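Local coordinates for protein peptidase M42 (Thaumarchaeota archaeon SCGC AB-539-E09, PDB 5DS0) that probably removes amino acids from the N termini of peptides as a metal-dependent aminopeptidase of the dodecameric TET type, at residues K177-R182 / I319-I324; E8-L13 / L331-T336; E25-C30 / A210-E215. One frame throughout, in Å; residues are numbered along the deposited sequence.

Contact 1 of 3, residues K177-R182 / I319-I324. With CO (cobalt (II) ion), chain U; CO (cobalt (II) ion), chain T.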
ATOM      1  N   LYS C 177     -39.190  16.121   2.908  1.00 32.26           N
ATOM      2  CA  LYS C 177     -38.699  15.044   2.046  1.00 31.87           C
ATOM      3  C   LYS C 177     -39.490  15.008   0.759  1.00 31.50           C
ATOM      4  O   LYS C 177     -40.470  15.728   0.593  1.00 31.41           O
ATOM      5  CB  LYS C 177     -38.824  13.696   2.742  1.00 32.16           C
ATOM      6  CG  LYS C 177     -40.258  13.183   2.855  1.00 32.77           C
ATOM      7  CD  LYS C 177     -40.308  11.808   3.491  1.00 33.01           C
ATOM      8  CE  LYS C 177     -41.725  11.385   3.823  1.00 33.59           C
ATOM      9  NZ  LYS C 177     -42.417  10.885   2.613  1.00 34.27           N
ATOM     10  N   ALA C 178     -39.026  14.176  -0.159  1.00 31.12           N
ATOM     11  CA  ALA C 178     -39.749  13.854  -1.383  1.00 31.15           C
ATOM     12  C   ALA C 178     -39.989  15.014  -2.343  1.00 31.39           C
ATOM     13  O   ALA C 178     -40.804  14.886  -3.259  1.00 32.36           O
ATOM     14  CB  ALA C 178     -41.062  13.169  -1.039  1.00 31.49           C
ATOM     15  N   PHE C 179     -39.283  16.132  -2.178  1.00 31.40           N
ATOM     16  CA  PHE C 179     -39.379  17.196  -3.169  1.00 31.33           C
ATOM     17  C   PHE C 179     -39.116  16.610  -4.554  1.00 30.69           C
ATOM     18  O   PHE C 179     -39.777  16.989  -5.504  1.00 31.39           O
ATOM     19  CB  PHE C 179     -38.404  18.325  -2.887  1.00 31.63           C
ATOM     20  CG  PHE C 179     -38.765  19.156  -1.692  1.00 32.29           C
ATOM     21  CD1 PHE C 179     -40.048  19.638  -1.525  1.00 32.91           C
ATOM     22  CD2 PHE C 179     -37.810  19.490  -0.754  1.00 32.55           C
ATOM     23  CE1 PHE C 179     -40.374  20.413  -0.434  1.00 32.92           C
ATOM     24  CE2 PHE C 179     -38.134  20.268   0.339  1.00 32.67           C
ATOM     25  CZ  PHE C 179     -39.420  20.720   0.503  1.00 32.90           C
ATOM     26  N   ASP C 180     -38.163  15.689  -4.645  1.00 29.65           N
ATOM     27  CA  ASP C 180     -37.896  14.946  -5.855  1.00 29.19           C
ATOM     28  C   ASP C 180     -38.855  13.779  -5.879  1.00 29.86           C
ATOM     29  O   ASP C 180     -38.625  12.806  -5.165  1.00 30.85           O
ATOM     30  CB  ASP C 180     -36.451  14.448  -5.815  1.00 28.67           C
ATOM     31  CG  ASP C 180     -36.066  13.626  -7.021  1.00 28.31           C
ATOM     32  OD1 ASP C 180     -36.808  13.620  -8.033  1.00 28.36           O
ATOM     33  OD2 ASP C 180     -34.994  12.978  -6.954  1.00 28.04           O
ATOM     34  N   ASP C 181     -39.928  13.821  -6.673  1.00 30.15           N
ATOM     35  CA  ASP C 181     -40.257  14.912  -7.588  1.00 30.11           C
ATOM     36  C   ASP C 181     -41.725  15.336  -7.424  1.00 30.46           C
ATOM     37  O   ASP C 181     -42.427  15.629  -8.391  1.00 30.32           O
ATOM     38  CB  ASP C 181     -39.962  14.477  -9.013  1.00 30.37           C
ATOM     39  CG  ASP C 181     -40.118  15.599 -10.040  1.00 30.52           C
ATOM     40  OD1 ASP C 181     -40.070  16.792  -9.671  1.00 30.61           O
ATOM     41  OD2 ASP C 181     -40.278  15.251 -11.226  1.00 30.67           O
ATOM     42  N   ARG C 182     -42.177  15.383  -6.176  1.00 30.94           N
ATOM     43  CA  ARG C 182     -43.542  15.785  -5.883  1.00 31.48           C
ATOM     44  C   ARG C 182     -43.691  17.278  -6.073  1.00 32.52           C
ATOM     45  O   ARG C 182     -44.792  17.752  -6.372  1.00 33.81           O
ATOM     46  CB  ARG C 182     -43.960  15.337  -4.487  1.00 31.01           C
ATOM     47  CG  ARG C 182     -44.212  13.835  -4.453  1.00 30.85           C
ATOM     48  CD  ARG C 182     -44.435  13.274  -3.062  1.00 30.59           C
ATOM     49  NE  ARG C 182     -44.201  11.836  -3.038  1.00 30.53           N
ATOM     50  CZ  ARG C 182     -44.146  11.090  -1.936  1.00 30.85           C
ATOM     51  NH1 ARG C 182     -44.347  11.627  -0.741  1.00 30.91           N
ATOM     52  NH2 ARG C 182     -43.894   9.787  -2.029  1.00 31.24           N
ATOM     53  N   ILE C 319     -36.648  22.713 -10.522  1.00 36.41           N
ATOM     54  CA  ILE C 319     -36.577  23.556  -9.337  1.00 36.60           C
ATOM     55  C   ILE C 319     -35.326  23.195  -8.537  1.00 35.28           C
ATOM     56  O   ILE C 319     -35.188  22.065  -8.073  1.00 34.85           O
ATOM     57  CB  ILE C 319     -37.805  23.398  -8.430  1.00 38.01           C
ATOM     58  CG1 ILE C 319     -39.062  23.935  -9.121  1.00 39.10           C
ATOM     59  CG2 ILE C 319     -37.600  24.160  -7.134  1.00 39.43           C
ATOM     60  CD1 ILE C 319     -39.824  22.868  -9.868  1.00 40.63           C
ATOM     61  N   PRO C 320     -34.407  24.155  -8.379  1.00 33.97           N
ATOM     62  CA  PRO C 320     -33.209  23.855  -7.605  1.00 34.04           C
ATOM     63  C   PRO C 320     -33.566  23.497  -6.180  1.00 33.20           C
ATOM     64  O   PRO C 320     -34.322  24.230  -5.531  1.00 34.12           O
ATOM     65  CB  PRO C 320     -32.414  25.156  -7.653  1.00 34.86           C
ATOM     66  CG  PRO C 320     -32.918  25.872  -8.854  1.00 35.15           C
ATOM     67  CD  PRO C 320     -34.356  25.490  -8.994  1.00 34.24           C
ATOM     68  N   THR C 321     -33.034  22.362  -5.734  1.00 32.26           N
ATOM     69  CA  THR C 321     -33.354  21.762  -4.445  1.00 31.35           C
ATOM     70  C   THR C 321     -32.054  21.327  -3.786  1.00 31.54           C
ATOM     71  O   THR C 321     -31.198  20.773  -4.442  1.00 31.96           O
ATOM     72  CB  THR C 321     -34.246  20.525  -4.632  1.00 30.58           C
ATOM     73  OG1 THR C 321     -35.439  20.904  -5.340  1.00 30.66           O
ATOM     74  CG2 THR C 321     -34.621  19.900  -3.303  1.00 30.06           C
ATOM     75  N   ARG C 322     -31.904  21.611  -2.500  1.00 31.40           N
ATOM     76  CA  ARG C 322     -30.726  21.212  -1.755  1.00 32.12           C
ATOM     77  C   ARG C 322     -30.999  19.900  -1.041  1.00 32.21           C
ATOM     78  O   ARG C 322     -32.076  19.701  -0.498  1.00 32.51           O
ATOM     79  CB  ARG C 322     -30.366  22.272  -0.729  1.00 32.84           C
ATOM     80  CG  ARG C 322     -30.078  23.648  -1.314  1.00 33.63           C
ATOM     81  CD  ARG C 322     -29.666  24.608  -0.209  1.00 34.55           C
ATOM     82  NE  ARG C 322     -29.304  25.953  -0.669  1.00 35.71           N
ATOM     83  CZ  ARG C 322     -29.010  26.970   0.148  1.00 37.45           C
ATOM     84  NH1 ARG C 322     -29.028  26.807   1.467  1.00 37.92           N
ATOM     85  NH2 ARG C 322     -28.701  28.163  -0.340  1.00 38.94           N
ATOM     86  N   HIS C 323     -30.035  18.995  -1.079  1.00 33.14           N
ATOM     87  CA  HIS C 323     -30.093  17.728  -0.361  1.00 33.79           C
ATOM     88  C   HIS C 323     -31.212  16.774  -0.801  1.00 33.71           C
ATOM     89  O   HIS C 323     -31.976  16.253   0.030  1.00 34.49           O
ATOM     90  CB  HIS C 323     -30.162  17.985   1.148  1.00 34.02           C
ATOM     91  CG  HIS C 323     -29.349  19.158   1.591  1.00 34.54           C
ATOM     92  ND1 HIS C 323     -27.986  19.225   1.421  1.00 35.19           N
ATOM     93  CD2 HIS C 323     -29.712  20.320   2.186  1.00 34.69           C
ATOM     94  CE1 HIS C 323     -27.545  20.380   1.884  1.00 36.00           C
ATOM     95  NE2 HIS C 323     -28.571  21.060   2.360  1.00 35.20           N
ATOM     96  N   ILE C 324     -31.295  16.525  -2.099  1.00 33.57           N
ATOM     97  CA  ILE C 324     -32.241  15.533  -2.599  1.00 33.55           C
ATOM     98  C   ILE C 324     -31.738  14.121  -2.281  1.00 33.99           C
ATOM     99  O   ILE C 324     -30.613  13.956  -1.837  1.00 33.68           O
ATOM    100  CB  ILE C 324     -32.484  15.665  -4.103  1.00 34.02           C
ATOM    101  CG1 ILE C 324     -31.190  15.457  -4.881  1.00 35.72           C
ATOM    102  CG2 ILE C 324     -33.071  17.026  -4.416  1.00 33.87           C
ATOM    103  CD1 ILE C 324     -31.411  15.192  -6.360  1.00 36.42           C
TER
HETATM  104 CO    CO U 402     -34.423  11.500  -7.939  1.00 29.98          CO
HETATM  105 CO    CO T 401     -36.343  12.736  -9.765  1.00 22.75          CO

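Contact 2 of 3, residues E8-L13 / L331-T336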
ATOM      1  N   GLU C   8     -51.535  23.371   1.724  1.00 44.49           N
ATOM      2  CA  GLU C   8     -52.028  22.128   2.353  1.00 45.82           C
ATOM      3  C   GLU C   8     -51.741  20.944   1.432  1.00 39.83           C
ATOM      4  O   GLU C   8     -51.417  19.875   1.902  1.00 37.69           O
ATOM      5  CB  GLU C   8     -53.534  22.212   2.696  1.00 52.08           C
ATOM      6  CG  GLU C   8     -54.132  21.180   3.743  1.00 60.73           C
ATOM      7  CD  GLU C   8     -55.631  21.416   4.071  1.00 72.57           C
ATOM      8  OE1 GLU C   8     -56.362  22.003   3.211  1.00 75.34           O
ATOM      9  OE2 GLU C   8     -56.100  21.006   5.201  1.00 83.32           O
ATOM     10  N   LEU C   9     -51.828  21.161   0.125  1.00 41.70           N
ATOM     11  CA  LEU C   9     -51.463  20.135  -0.830  1.00 39.03           C
ATOM     12  C   LEU C   9     -49.977  19.832  -0.757  1.00 38.96           C
ATOM     13  O   LEU C   9     -49.586  18.685  -0.606  1.00 38.45           O
ATOM     14  CB  LEU C   9     -51.817  20.556  -2.245  1.00 37.57           C
ATOM     15  CG  LEU C   9     -51.335  19.610  -3.346  1.00 36.15           C
ATOM     16  CD1 LEU C   9     -52.043  18.282  -3.233  1.00 36.07           C
ATOM     17  CD2 LEU C   9     -51.548  20.198  -4.727  1.00 35.62           C
HETATM   18  N   MSE C  10     -49.154  20.874  -0.814  1.00 39.47           N
HETATM   19  CA  MSE C  10     -47.705  20.704  -0.713  1.00 38.98           C
HETATM   20  C   MSE C  10     -47.373  19.892   0.502  1.00 38.35           C
HETATM   21  O   MSE C  10     -46.704  18.891   0.400  1.00 37.08           O
HETATM   22  CB  MSE C  10     -46.948  22.034  -0.718  1.00 40.07           C
HETATM   23  CG  MSE C  10     -45.513  21.781  -1.148  1.00 41.10           C
HETATM   24 SE   MSE C  10     -44.379  23.406  -1.058  0.78 45.79          SE
HETATM   25  CE  MSE C  10     -45.104  24.233  -2.691  1.00 45.32           C
ATOM     26  N   LYS C  11     -47.840  20.316   1.667  1.00 39.25           N
ATOM     27  CA  LYS C  11     -47.568  19.606   2.919  1.00 39.95           C
ATOM     28  C   LYS C  11     -47.966  18.137   2.832  1.00 38.59           C
ATOM     29  O   LYS C  11     -47.213  17.251   3.197  1.00 37.62           O
ATOM     30  CB  LYS C  11     -48.313  20.289   4.077  1.00 41.55           C
ATOM     31  CG  LYS C  11     -48.083  19.686   5.447  1.00 43.17           C
ATOM     32  CD  LYS C  11     -48.741  20.549   6.505  1.00 46.25           C
ATOM     33  CE  LYS C  11     -48.093  20.401   7.874  1.00 48.66           C
ATOM     34  NZ  LYS C  11     -48.525  19.127   8.510  1.00 50.41           N
ATOM     35  N   THR C  12     -49.163  17.895   2.347  1.00 38.41           N
ATOM     36  CA  THR C  12     -49.702  16.557   2.302  1.00 38.57           C
ATOM     37  C   THR C  12     -48.908  15.646   1.382  1.00 37.62           C
ATOM     38  O   THR C  12     -48.673  14.481   1.711  1.00 37.51           O
ATOM     39  CB  THR C  12     -51.168  16.616   1.870  1.00 39.14           C
ATOM     40  OG1 THR C  12     -51.877  17.363   2.853  1.00 40.56           O
ATOM     41  CG2 THR C  12     -51.783  15.240   1.783  1.00 39.08           C
ATOM     42  N   LEU C  13     -48.514  16.179   0.233  1.00 37.09           N
ATOM     43  CA  LEU C  13     -47.651  15.459  -0.701  1.00 36.90           C
ATOM     44  C   LEU C  13     -46.302  15.076  -0.105  1.00 36.86           C
ATOM     45  O   LEU C  13     -45.919  13.915  -0.133  1.00 37.09           O
ATOM     46  CB  LEU C  13     -47.370  16.307  -1.946  1.00 36.49           C
ATOM     47  CG  LEU C  13     -48.493  16.474  -2.963  1.00 35.68           C
ATOM     48  CD1 LEU C  13     -48.074  17.509  -3.996  1.00 35.40           C
ATOM     49  CD2 LEU C  13     -48.813  15.155  -3.621  1.00 34.94           C
ATOM     50  N   LEU C 331     -36.105  23.768  -0.683  1.00 30.98           N
ATOM     51  CA  LEU C 331     -36.275  24.481  -1.951  1.00 31.70           C
ATOM     52  C   LEU C 331     -36.972  25.822  -1.747  1.00 32.04           C
ATOM     53  O   LEU C 331     -37.572  26.047  -0.708  1.00 31.49           O
ATOM     54  CB  LEU C 331     -37.010  23.607  -2.985  1.00 31.73           C
ATOM     55  CG  LEU C 331     -38.404  23.066  -2.689  1.00 32.04           C
ATOM     56  CD1 LEU C 331     -39.461  24.157  -2.752  1.00 33.14           C
ATOM     57  CD2 LEU C 331     -38.750  21.998  -3.696  1.00 31.97           C
ATOM     58  N   SER C 332     -36.885  26.681  -2.763  1.00 32.83           N
ATOM     59  CA  SER C 332     -37.459  28.028  -2.718  1.00 33.90           C
ATOM     60  C   SER C 332     -38.893  28.055  -3.252  1.00 34.04           C
ATOM     61  O   SER C 332     -39.156  27.598  -4.357  1.00 33.71           O
ATOM     62  CB  SER C 332     -36.600  28.975  -3.540  1.00 34.46           C
ATOM     63  OG  SER C 332     -37.291  30.173  -3.848  1.00 36.96           O
ATOM     64  N   LEU C 333     -39.818  28.603  -2.473  1.00 35.05           N
ATOM     65  CA  LEU C 333     -41.207  28.742  -2.917  1.00 35.57           C
ATOM     66  C   LEU C 333     -41.334  29.728  -4.064  1.00 36.93           C
ATOM     67  O   LEU C 333     -42.240  29.610  -4.884  1.00 37.21           O
ATOM     68  CB  LEU C 333     -42.105  29.183  -1.773  1.00 36.19           C
ATOM     69  CG  LEU C 333     -42.214  28.137  -0.675  1.00 36.37           C
ATOM     70  CD1 LEU C 333     -43.055  28.688   0.457  1.00 37.76           C
ATOM     71  CD2 LEU C 333     -42.811  26.832  -1.196  1.00 35.89           C
ATOM     72  N   LYS C 334     -40.428  30.702  -4.105  1.00 38.08           N
ATOM     73  CA  LYS C 334     -40.369  31.655  -5.186  1.00 38.81           C
ATOM     74  C   LYS C 334     -39.980  30.975  -6.501  1.00 38.33           C
ATOM     75  O   LYS C 334     -40.615  31.230  -7.526  1.00 38.54           O
ATOM     76  CB  LYS C 334     -39.377  32.748  -4.848  1.00 40.20           C
ATOM     77  CG  LYS C 334     -39.394  33.903  -5.823  1.00 41.79           C
ATOM     78  CD  LYS C 334     -38.194  34.801  -5.618  1.00 43.80           C
ATOM     79  CE  LYS C 334     -38.169  35.875  -6.688  1.00 46.08           C
ATOM     80  NZ  LYS C 334     -36.871  36.615  -6.695  1.00 48.07           N
ATOM     81  N   ASP C 335     -38.947  30.135  -6.477  1.00 37.93           N
ATOM     82  CA  ASP C 335     -38.553  29.369  -7.665  1.00 38.41           C
ATOM     83  C   ASP C 335     -39.727  28.529  -8.178  1.00 37.32           C
ATOM     84  O   ASP C 335     -39.988  28.466  -9.381  1.00 36.85           O
ATOM     85  CB  ASP C 335     -37.404  28.404  -7.354  1.00 40.21           C
ATOM     86  CG  ASP C 335     -36.046  29.095  -7.156  1.00 43.13           C
ATOM     87  OD1 ASP C 335     -35.893  30.286  -7.530  1.00 47.05           O
ATOM     88  OD2 ASP C 335     -35.117  28.414  -6.615  1.00 44.16           O
ATOM     89  N   THR C 336     -40.423  27.879  -7.248  1.00 36.75           N
ATOM     90  CA  THR C 336     -41.579  27.043  -7.551  1.00 35.95           C
ATOM     91  C   THR C 336     -42.665  27.857  -8.254  1.00 36.80           C
ATOM     92  O   THR C 336     -43.198  27.454  -9.285  1.00 36.03           O
ATOM     93  CB  THR C 336     -42.158  26.442  -6.253  1.00 35.78           C
ATOM     94  OG1 THR C 336     -41.123  25.737  -5.584  1.00 35.06           O
ATOM     95  CG2 THR C 336     -43.303  25.488  -6.527  1.00 35.10           C
TER

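Contact 3 of 3, residues E25-C30 / A210-E215. With CO (cobalt (II) ion), chain U.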
ATOM      1  N   GLU C  25     -51.042   5.858  -2.312  1.00 42.46           N
ATOM      2  CA  GLU C  25     -51.498   6.890  -1.375  1.00 43.25           C
ATOM      3  C   GLU C  25     -51.264   8.309  -1.911  1.00 41.70           C
ATOM      4  O   GLU C  25     -52.130   9.169  -1.781  1.00 41.21           O
ATOM      5  CB  GLU C  25     -50.812   6.727  -0.021  1.00 46.10           C
ATOM      6  CG  GLU C  25     -51.507   5.778   0.945  1.00 49.11           C
ATOM      7  CD  GLU C  25     -50.944   5.832   2.375  1.00 53.19           C
ATOM      8  OE1 GLU C  25     -50.400   4.783   2.701  1.00 54.61           O
ATOM      9  OE2 GLU C  25     -51.012   6.836   3.172  1.00 55.42           O
ATOM     10  N   VAL C  26     -50.104   8.534  -2.529  1.00 40.92           N
ATOM     11  CA  VAL C  26     -49.707   9.870  -3.028  1.00 40.77           C
ATOM     12  C   VAL C  26     -50.494  10.217  -4.306  1.00 40.92           C
ATOM     13  O   VAL C  26     -50.932  11.344  -4.496  1.00 43.55           O
ATOM     14  CB  VAL C  26     -48.149  10.039  -3.163  1.00 40.48           C
ATOM     15  CG1 VAL C  26     -47.618   9.137  -4.244  1.00 40.81           C
ATOM     16  CG2 VAL C  26     -47.768  11.470  -3.526  1.00 40.99           C
ATOM     17  N   ASN C  27     -50.735   9.239  -5.163  1.00 40.50           N
ATOM     18  CA  ASN C  27     -51.497   9.486  -6.371  1.00 39.97           C
ATOM     19  C   ASN C  27     -52.986   9.655  -6.086  1.00 40.83           C
ATOM     20  O   ASN C  27     -53.697  10.296  -6.844  1.00 40.15           O
ATOM     21  CB  ASN C  27     -51.184   8.402  -7.407  1.00 40.51           C
ATOM     22  CG  ASN C  27     -49.900   8.708  -8.168  1.00 40.66           C
ATOM     23  OD1 ASN C  27     -49.149   9.608  -7.799  1.00 39.34           O
ATOM     24  ND2 ASN C  27     -49.643   7.966  -9.229  1.00 42.48           N
ATOM     25  N   ALA C  28     -53.461   9.068  -4.987  1.00 42.09           N
ATOM     26  CA  ALA C  28     -54.831   9.298  -4.510  1.00 41.71           C
ATOM     27  C   ALA C  28     -55.006  10.758  -4.110  1.00 41.27           C
ATOM     28  O   ALA C  28     -56.026  11.371  -4.399  1.00 42.98           O
ATOM     29  CB  ALA C  28     -55.142   8.385  -3.338  1.00 40.90           C
ATOM     30  N   ILE C  29     -54.006  11.298  -3.437  1.00 40.56           N
ATOM     31  CA  ILE C  29     -54.018  12.701  -3.028  1.00 41.11           C
ATOM     32  C   ILE C  29     -54.086  13.624  -4.232  1.00 41.68           C
ATOM     33  O   ILE C  29     -54.774  14.650  -4.204  1.00 42.19           O
ATOM     34  CB  ILE C  29     -52.765  13.038  -2.189  1.00 39.98           C
ATOM     35  CG1 ILE C  29     -52.901  12.425  -0.790  1.00 39.78           C
ATOM     36  CG2 ILE C  29     -52.560  14.538  -2.078  1.00 39.35           C
ATOM     37  CD1 ILE C  29     -51.582  12.068  -0.154  1.00 39.17           C
ATOM     38  N   CYS C  30     -53.365  13.247  -5.283  1.00 41.98           N
ATOM     39  CA  CYS C  30     -53.362  13.994  -6.530  1.00 42.09           C
ATOM     40  C   CYS C  30     -54.726  13.942  -7.204  1.00 44.33           C
ATOM     41  O   CYS C  30     -55.225  14.965  -7.646  1.00 44.65           O
ATOM     42  CB  CYS C  30     -52.279  13.461  -7.479  1.00 40.64           C
ATOM     43  SG  CYS C  30     -50.583  13.751  -6.913  1.00 38.02           S
ATOM     44  N   ALA C 210     -48.580  12.384 -13.230  1.00 34.47           N
ATOM     45  CA  ALA C 210     -47.867  12.038 -12.008  1.00 34.69           C
ATOM     46  C   ALA C 210     -47.309  10.620 -12.128  1.00 34.76           C
ATOM     47  O   ALA C 210     -47.959   9.646 -11.745  1.00 35.21           O
ATOM     48  CB  ALA C 210     -48.804  12.145 -10.821  1.00 35.20           C
ATOM     49  N   THR C 211     -46.118  10.513 -12.696  1.00 34.53           N
ATOM     50  CA  THR C 211     -45.544   9.225 -13.037  1.00 35.06           C
ATOM     51  C   THR C 211     -45.054   8.461 -11.821  1.00 35.07           C
ATOM     52  O   THR C 211     -44.768   9.049 -10.782  1.00 35.13           O
ATOM     53  CB  THR C 211     -44.368   9.401 -14.026  1.00 35.06           C
ATOM     54  OG1 THR C 211     -43.558  10.513 -13.623  1.00 35.53           O
ATOM     55  CG2 THR C 211     -44.883   9.663 -15.414  1.00 34.87           C
ATOM     56  N   VAL C 212     -44.920   7.150 -11.987  1.00 35.39           N
ATOM     57  CA  VAL C 212     -44.406   6.278 -10.936  1.00 36.27           C
ATOM     58  C   VAL C 212     -43.070   5.668 -11.329  1.00 36.21           C
ATOM     59  O   VAL C 212     -42.692   5.658 -12.500  1.00 37.20           O
ATOM     60  CB  VAL C 212     -45.401   5.145 -10.577  1.00 37.25           C
ATOM     61  CG1 VAL C 212     -46.679   5.732  -9.998  1.00 37.55           C
ATOM     62  CG2 VAL C 212     -45.699   4.256 -11.778  1.00 37.71           C
ATOM     63  N   GLN C 213     -42.359   5.175 -10.326  1.00 36.01           N
ATOM     64  CA  GLN C 213     -41.136   4.412 -10.524  1.00 36.53           C
ATOM     65  C   GLN C 213     -40.038   5.084 -11.364  1.00 36.30           C
ATOM     66  O   GLN C 213     -39.325   4.401 -12.087  1.00 36.19           O
ATOM     67  CB  GLN C 213     -41.488   3.028 -11.107  1.00 36.92           C
ATOM     68  CG  GLN C 213     -42.285   2.177 -10.134  1.00 36.65           C
ATOM     69  CD  GLN C 213     -42.448   0.743 -10.580  1.00 36.70           C
ATOM     70  OE1 GLN C 213     -41.488   0.062 -10.954  1.00 37.01           O
ATOM     71  NE2 GLN C 213     -43.662   0.258 -10.496  1.00 37.11           N
ATOM     72  N   GLU C 214     -39.877   6.403 -11.246  1.00 36.48           N
ATOM     73  CA  GLU C 214     -38.732   7.093 -11.868  1.00 36.31           C
ATOM     74  C   GLU C 214     -37.432   6.690 -11.200  1.00 35.76           C
ATOM     75  O   GLU C 214     -36.450   6.423 -11.876  1.00 35.50           O
ATOM     76  CB  GLU C 214     -38.865   8.611 -11.761  1.00 37.26           C
ATOM     77  CG  GLU C 214     -37.888   9.447 -12.603  1.00 38.16           C
ATOM     78  CD  GLU C 214     -36.524   9.789 -11.956  1.00 39.40           C
ATOM     79  OE1 GLU C 214     -36.384   9.913 -10.707  1.00 42.00           O
ATOM     80  OE2 GLU C 214     -35.553   9.972 -12.722  1.00 39.67           O
ATOM     81  N   GLU C 215     -37.428   6.632  -9.868  1.00 35.96           N
ATOM     82  CA  GLU C 215     -36.181   6.495  -9.120  1.00 36.69           C
ATOM     83  C   GLU C 215     -35.521   5.113  -9.302  1.00 36.70           C
ATOM     84  O   GLU C 215     -34.361   4.944  -8.932  1.00 36.19           O
ATOM     85  CB  GLU C 215     -36.375   6.810  -7.620  1.00 36.66           C
ATOM     86  CG  GLU C 215     -36.871   8.217  -7.316  1.00 37.03           C
ATOM     87  CD  GLU C 215     -35.803   9.322  -7.409  1.00 37.34           C
ATOM     88  OE1 GLU C 215     -34.781   9.112  -8.067  1.00 37.16           O
ATOM     89  OE2 GLU C 215     -35.979  10.421  -6.814  1.00 37.16           O
TER
HETATM   90 CO    CO U 402     -34.423  11.500  -7.939  1.00 29.98          CO

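Contact 1 of 3, residues K177-R182 / I319-I324
D180 and I324 mark the closest backbone approach, CA to CA 6.6 Å, where the first turn of helix 179-197 faces the residues that follow strand 314-322. The side chains bridge that spacing in two places. At the first, the methyl CG2 of T321 comes within 4.1 Å of F179 CD2 and equally near F179 CB, so it meets the root of the aromatic side chain and one ring flank obliquely. T321 can offer this methyl because OG1 is turned the other way, anti to its carbonyl carbon (chi1 -57°), and bonds to I319 O at 3.0 Å, above the carbonyl plane. With an alanine in place of T321, the F179 ring would probably lose this flank and I319 O the hydroxyl that bonds to it. At the second, I324 CD1 lies 4.3 Å from D180 OD2, an apolar cover beside a metal-binding oxygen. D180 is the bridging ligand of the dinuclear site of an M42 metallopeptidase, and a cis peptide bond precedes D181, as is usual after the bridging aspartate in this clan. The D180 carboxylate is split between two ions: OD2 binds the cobalt(II) ion of chain U at 1.9 Å, and OD1 that of chain T at 2.0 Å. CG stands anti to the backbone N (chi1 179°), which carries both oxygens out from the helix start. H66, E214 and E237 complete the site of the chain T ion, E215 and H325 that of the chain U ion. R322, whose side chain points away from this contact, forms a salt bridge with D139 of a second subunit.

Contact 2 of 3, residues E8-L13 / L331-T336
M10 and L333 meet through their side-chain ends, their CA atoms being 10.6 Å apart, the shortest such separation between E8-L13 and L331-T336. M10 was deposited as selenomethionine, a labelled form of methionine, so its heavy atom is SE. From CB the chain runs out almost fully extended: CG is anti to the backbone N (chi1 -158°), and chi2 is also extended, so CB and CG serve to span the distance from helix 2-15. SE is the first atom to make close contact, 3.8 Å from L333 CD2. There the chain bends (chi3 -76°), and the terminal CE turns aside to the same methyl, also 3.8 Å from L333 CD2. One leucine methyl is thus held against two successive atoms of M10, the two side chains running at a slant to each other. CE also faces the methyl of T336, at 4.4 Å from CG2, one helical turn on from S332. The contact is wholly apolar.

The receiving surface is the capped start of helix 333-349. S332 is its N-cap: D335 N donates to S332 OG at 3.1 Å and nearly straight, 169° at the hydrogen. T336 OG1 turns back to S332 O at 3.0 Å, while T336 N reaches that oxygen from the opposite face of its plane, so the hydroxyl is engaged by its own helix and CG2 is left to face M10. M10 also touches I183 and F186 of helix 179-197 as well as F165, and L331 of strand 329-332 packs on I183; M10 thus joins helix 2-15 to helix 179-197 and to the start of helix 333-349, beside strand 329-332, which lies between strands 173-176 and 314-322 in the mixed sheet.

Contact 3 of 3, residues E25-C30 / A210-E215
The segment that carries E214 and E215 to the dinuclear cobalt site is where N27 of helix 24-34 meets A210 and V212. The nearest backbone approach is N27 to A210, CA to CA 7.2 Å. N27 ND2 gives A210 O a weak hydrogen bond, 3.5 Å long with 140° at the hydrogen, and lies 3.8 Å from V212 CG1. Its OD1 faces the A210 methyl, CB, at 4.0 Å. With CG anti to the carbonyl carbon (chi1 -82°), the amide is carried from the helix toward A210 and V212. The amide is fixed mainly from outside: ND2 donates to G47 O and OD1 is bonded to T67 OG1, so both polar ends of this buried group have partners.

In the catalytic domain, strand 205-211 sits in the mixed sheet between strands 49-53 and 60-66, and helix 24-34 lies against it, with helix 2-15 packed on the helix through V26, I29 and C30. Further along, the chain runs on to the metals. E215, bent at chi2, grips the cobalt(II) ion of chain U with both carboxylate oxygens, OE1 at 2.4 Å and OE2 at 2.2 Å, whereas its neighbour E214 belongs to the set that holds the other cobalt ion.

From the N terminus, helix 2-15 supplies the first half of contact 2 and helix 24-34 the first half of contact 3. Contact 2 then waits for 331-336, closing the longest loop, and both other contacts fall within its span. Contacts 1 and 3 cross: 177-182 precedes 210-215, which closes contact 3, and 319-324 closes contact 1 afterwards. The crossing pair share the cobalt(II) ion of chain U, held by D180 from one and E215 from the other. Strands 314-322 and 329-332, adjacent in the mixed sheet, connect contacts 1 and 2, as does a probable hydrogen bond from R182 to L13 O. Contacts 2 and 3 join where helices 2-15 and 24-34 pack together.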